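Local coordinates for protein hypothetical methylmalonyl-CoA decarboxylase alpha subunit (Sulfolobus tokodaii, PDB 1X0U) that is of unestablished function but belongs to the carboxyl transferase family of the crotonase clan and assembles as six copies, at residues A[96-101]-A[105-110]; A[133-138]-A[148-153]. All coordinates share one frame; numbering follows the deposited sequence.

How the contacts relate
Both contacts lie in buried parts of the same region, their centres about 8 Å apart. Contact 1 sits where strand 91-98 turns toward helix 109-125; contact 2, further along the chain, packs the loop after strand 129-133 on helix 144-160. Contact 1 brings a glycine close to a bend of the backbone, and the residues that touch in it are all of one chain. Contact 2 rests on one tyrosine ring and a bridging water, and a neighbouring subunit adds to its packing. The two loops are joined directly: Gly105 O lies 2.6 Å from Ser135 OG, Leu107 N lies 2.8 Å from Gly137 O, and Leu107 packs on the Tyr150 ring.

Contact 1: A[96-101]-A[105-110]; sequences YAQDFT and GSLGET
Gln98 at the end of strand 91-98 faces Gly105 and Leu107 in the loop that leads to helix 109-125, the first connection of a beta-alpha-beta unit in this crotonase-type fold. From CB, which heads toward the loop, the chain runs with CG anti to the carbonyl carbon (chi1 -64°) and stays extended as far as the amide. There the two polar atoms go to different partners. OE1 accepts from the backbone N of Asp134, just past the end of the neighbouring parallel strand 129-133. NE2 is hydrogen-bonded to NE2 of His111 and lies 4.0 Å from Gly105 O and 4.1 Å from Leu107 CD1, too far for more than packing. Both amide ends are thus held, which should fix the rotation of the group.

Gly105 packs against the backbone of the bend. Its CA sits 3.4 Å from Asp99 O, and it has a positive phi (58°), a conformation that favours glycine. Phe100 turns its CB away from the loop, and its ring makes a cation-pi contact with Lys39. The bend itself is an Asx turn: Asp99 OD1 takes two bonds from Thr101, both from one face of the carboxylate plane, namely backbone N at 2.9 Å and the hydroxyl OG1 at 2.7 Å.

Contact 2: A[133-138]-A[148-153]; sequences NDSGGA and EGYGAV
Tyr150 presents the edge of its ring to Ala138, with CE1 3.5 Å from Ala138 CB and the backbone N of Ala138 also lying in the ring plane. The ring belongs to helix 144-160, and it reaches back to the glycine-rich loop that follows strand 129-133, so the contact ties a beta-to-alpha loop of the crotonase-type fold to the helix it leads into. The first torsion (chi1 -91°) stands well off the staggered value, and the ring points at the loop.

At its tip the phenol oxygen approaches the Gly137-Ala138 peptide: OH is 3.1 Å from Gly137 C and 3.2 Å from Ala138 N, but the N-H is badly angled and makes no bond to it. The hydroxyl is served by a water instead, 2.7 Å away, which donates a hydrogen bond to Ser135 OG and so bridges ring and loop. Ser135 OG in turn is hydrogen-bonded to the carbonyl of Gly105. Gly137 adopts backbone angles that call for glycine. Ile415 and Val437 of a neighbouring subunit pack against Tyr150 and Ala138, bringing the contact up to the interface. Within the loop, Ser135 closes an ST turn, its OG accepting from Gly137 N at 3.1 Å with an N-H...O angle of 138°.

Contact 1: A[96-101]-A[105-110]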
loop_
_atom_site.group_PDB
_atom_site.type_symbol
_atom_site.label_atom_id
_atom_site.label_comp_id
_atom_site.label_asym_id
_atom_site.label_seq_id
_atom_site.Cartn_x
_atom_site.Cartn_y
_atom_site.Cartn_z
ATOM N N TYR A 96 4.573 34.046 5.089
ATOM C CA TYR A 96 3.588 35.097 5.019
ATOM C C TYR A 96 4.082 36.115 6.031
ATOM O O TYR A 96 4.705 35.759 7.037
ATOM C CB TYR A 96 2.171 34.622 5.349
ATOM C CG TYR A 96 1.928 34.154 6.759
ATOM C CD1 TYR A 96 1.861 32.792 7.059
ATOM C CD2 TYR A 96 1.708 35.069 7.790
ATOM C CE1 TYR A 96 1.576 32.360 8.340
ATOM C CE2 TYR A 96 1.420 34.640 9.078
ATOM C CZ TYR A 96 1.357 33.279 9.344
ATOM O OH TYR A 96 1.101 32.842 10.623
ATOM N N ALA A 97 3.845 37.383 5.730
ATOM C CA ALA A 97 4.257 38.469 6.603
ATOM C C ALA A 97 3.070 39.405 6.683
ATOM O O ALA A 97 2.685 40.013 5.685
ATOM C CB ALA A 97 5.465 39.187 6.013
ATOM N N GLN A 98 2.470 39.485 7.862
ATOM C CA GLN A 98 1.326 40.350 8.058
ATOM C C GLN A 98 1.809 41.795 8.128
ATOM O O GLN A 98 2.861 42.085 8.699
ATOM C CB GLN A 98 0.585 39.950 9.334
ATOM C CG GLN A 98 -0.014 38.547 9.264
ATOM C CD GLN A 98 -0.669 38.116 10.562
ATOM O OE1 GLN A 98 -0.045 38.139 11.627
ATOM N NE2 GLN A 98 -1.930 37.707 10.480
ATOM N N ASP A 99 1.051 42.693 7.512
ATOM C CA ASP A 99 1.400 44.107 7.497
ATOM C C ASP A 99 0.536 44.835 8.514
ATOM O O ASP A 99 -0.649 45.071 8.271
ATOM C CB ASP A 99 1.156 44.691 6.113
ATOM C CG ASP A 99 1.756 46.061 5.953
ATOM O OD1 ASP A 99 1.927 46.751 6.980
ATOM O OD2 ASP A 99 2.046 46.445 4.805
ATOM N N PHE A 100 1.134 45.191 9.649
ATOM C CA PHE A 100 0.413 45.872 10.718
ATOM C C PHE A 100 -0.188 47.212 10.291
ATOM O O PHE A 100 -1.127 47.697 10.923
ATOM C CB PHE A 100 1.333 46.094 11.931
ATOM C CG PHE A 100 0.617 46.647 13.139
ATOM C CD1 PHE A 100 -0.165 45.820 13.944
ATOM C CD2 PHE A 100 0.664 48.008 13.428
ATOM C CE1 PHE A 100 -0.895 46.339 15.017
ATOM C CE2 PHE A 100 -0.064 48.540 14.500
ATOM C CZ PHE A 100 -0.846 47.704 15.296
ATOM N N THR A 101 0.339 47.803 9.223
ATOM C CA THR A 101 -0.161 49.095 8.757
ATOM C C THR A 101 -1.488 48.978 8.021
ATOM O O THR A 101 -2.124 49.984 7.715
ATOM C CB THR A 101 0.839 49.800 7.815
ATOM O OG1 THR A 101 0.849 49.143 6.542
ATOM C CG2 THR A 101 2.243 49.778 8.415
ATOM N N GLY A 105 -3.046 44.901 10.883
ATOM C CA GLY A 105 -2.729 43.535 10.496
ATOM C C GLY A 105 -3.824 42.532 10.829
ATOM O O GLY A 105 -3.579 41.332 10.829
ATOM N N SER A 106 -5.033 43.016 11.102
ATOM C CA SER A 106 -6.159 42.153 11.449
ATOM C C SER A 106 -6.371 41.019 10.444
ATOM O O SER A 106 -6.040 41.148 9.266
ATOM C CB SER A 106 -7.440 42.981 11.586
ATOM O OG SER A 106 -7.743 43.676 10.391
ATOM N N LEU A 107 -6.931 39.910 10.921
ATOM C CA LEU A 107 -7.152 38.746 10.069
ATOM C C LEU A 107 -8.453 38.796 9.264
ATOM O O LEU A 107 -9.515 38.414 9.761
ATOM C CB LEU A 107 -7.139 37.465 10.910
ATOM C CG LEU A 107 -6.952 36.198 10.073
ATOM C CD1 LEU A 107 -5.493 35.776 10.159
ATOM C CD2 LEU A 107 -7.850 35.079 10.574
ATOM N N GLY A 108 -8.367 39.259 8.022
ATOM C CA GLY A 108 -9.551 39.322 7.182
ATOM C C GLY A 108 -9.800 37.970 6.527
ATOM O O GLY A 108 -8.906 37.113 6.511
ATOM N N GLU A 109 -11.008 37.768 6.000
ATOM C CA GLU A 109 -11.339 36.511 5.337
ATOM C C GLU A 109 -10.383 36.280 4.168
ATOM O O GLU A 109 -9.814 35.201 4.032
ATOM C CB GLU A 109 -12.785 36.529 4.816
ATOM C CG GLU A 109 -13.280 35.168 4.311
ATOM C CD GLU A 109 -14.598 35.263 3.550
ATOM O OE1 GLU A 109 -15.172 34.211 3.197
ATOM O OE2 GLU A 109 -15.059 36.397 3.296
ATOM N N THR A 110 -10.213 37.291 3.324
ATOM C CA THR A 110 -9.311 37.191 2.174
ATOM C C THR A 110 -7.873 37.063 2.688
ATOM O O THR A 110 -7.047 36.365 2.097
ATOM C CB THR A 110 -9.426 38.438 1.267
ATOM O OG1 THR A 110 -10.776 38.560 0.807
ATOM C CG2 THR A 110 -8.492 38.325 0.061
#

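Contact 2: A[133-138]-A[148-153]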
loop_
_atom_site.group_PDB
_atom_site.type_symbol
_atom_site.label_atom_id
_atom_site.label_comp_id
_atom_site.label_asym_id
_atom_site.label_seq_id
_atom_site.Cartn_x
_atom_site.Cartn_y
_atom_site.Cartn_z
ATOM N N ASN A 133 4.371 36.934 12.037
ATOM C CA ASN A 133 3.170 37.537 12.603
ATOM C C ASN A 133 3.312 38.981 13.080
ATOM O O ASN A 133 4.341 39.366 13.621
ATOM C CB ASN A 133 2.668 36.663 13.754
ATOM C CG ASN A 133 1.999 35.388 13.267
ATOM O OD1 ASN A 133 2.586 34.607 12.500
ATOM N ND2 ASN A 133 0.763 35.170 13.707
ATOM N N ASP A 134 2.256 39.764 12.872
ATOM C CA ASP A 134 2.199 41.169 13.277
ATOM C C ASP A 134 0.741 41.567 13.079
ATOM O O ASP A 134 0.408 42.393 12.223
ATOM C CB ASP A 134 3.104 42.035 12.397
ATOM C CG ASP A 134 3.471 43.354 13.059
ATOM O OD1 ASP A 134 2.837 43.699 14.088
ATOM O OD2 ASP A 134 4.389 44.045 12.550
ATOM N N SER A 135 -0.125 40.950 13.874
ATOM C CA SER A 135 -1.557 41.174 13.786
ATOM C C SER A 135 -2.183 41.415 15.143
ATOM O O SER A 135 -1.885 40.707 16.095
ATOM C CB SER A 135 -2.223 39.954 13.140
ATOM O OG SER A 135 -3.640 40.060 13.151
ATOM N N GLY A 136 -3.063 42.411 15.223
ATOM C CA GLY A 136 -3.733 42.694 16.477
ATOM C C GLY A 136 -4.764 41.616 16.763
ATOM O O GLY A 136 -5.169 41.413 17.909
ATOM N N GLY A 137 -5.192 40.915 15.717
ATOM C CA GLY A 137 -6.171 39.859 15.905
ATOM C C GLY A 137 -7.205 39.762 14.804
ATOM O O GLY A 137 -6.951 40.143 13.663
ATOM N N ALA A 138 -8.384 39.255 15.144
ATOM C CA ALA A 138 -9.450 39.105 14.159
ATOM C C ALA A 138 -9.908 40.463 13.648
ATOM O O ALA A 138 -9.789 41.469 14.349
ATOM C CB ALA A 138 -10.624 38.369 14.774
ATOM N N GLU A 148 -13.922 32.195 10.933
ATOM C CA GLU A 148 -13.907 31.084 9.983
ATOM C C GLU A 148 -12.554 31.075 9.281
ATOM O O GLU A 148 -12.015 30.016 8.960
ATOM C CB GLU A 148 -15.013 31.252 8.936
ATOM C CG GLU A 148 -15.262 30.006 8.102
ATOM C CD GLU A 148 -16.014 28.939 8.873
ATOM O OE1 GLU A 148 -16.068 27.784 8.412
ATOM O OE2 GLU A 148 -16.557 29.255 9.949
ATOM N N GLY A 149 -12.027 32.270 9.031
ATOM C CA GLY A 149 -10.733 32.391 8.391
ATOM C C GLY A 149 -9.681 31.775 9.293
ATOM O O GLY A 149 -8.816 31.033 8.834
ATOM N N TYR A 150 -9.757 32.084 10.582
ATOM C CA TYR A 150 -8.819 31.533 11.549
ATOM C C TYR A 150 -8.892 30.004 11.503
ATOM O O TYR A 150 -7.864 29.314 11.445
ATOM C CB TYR A 150 -9.153 32.027 12.959
ATOM C CG TYR A 150 -8.440 33.304 13.347
ATOM C CD1 TYR A 150 -9.153 34.456 13.675
ATOM C CD2 TYR A 150 -7.046 33.358 13.383
ATOM C CE1 TYR A 150 -8.494 35.633 14.027
ATOM C CE2 TYR A 150 -6.379 34.527 13.732
ATOM C CZ TYR A 150 -7.104 35.660 14.051
ATOM O OH TYR A 150 -6.435 36.821 14.376
ATOM N N GLY A 151 -10.119 29.490 11.522
ATOM C CA GLY A 151 -10.335 28.058 11.477
ATOM C C GLY A 151 -9.628 27.426 10.294
ATOM O O GLY A 151 -8.941 26.417 10.451
ATOM N N ALA A 152 -9.775 28.029 9.117
ATOM C CA ALA A 152 -9.143 27.503 7.911
ATOM C C ALA A 152 -7.626 27.417 8.050
ATOM O O ALA A 152 -7.028 26.420 7.659
ATOM C CB ALA A 152 -9.512 28.358 6.705
ATOM N N VAL A 153 -6.995 28.454 8.600
ATOM C CA VAL A 153 -5.544 28.415 8.755
ATOM C C VAL A 153 -5.135 27.359 9.775
ATOM O O VAL A 153 -4.186 26.622 9.538
ATOM C CB VAL A 153 -4.955 29.803 9.144
ATOM C CG1 VAL A 153 -5.970 30.611 9.896
ATOM C CG2 VAL A 153 -3.701 29.623 9.992
HETATM O O HOH W 1 -3.904 37.016 13.373
#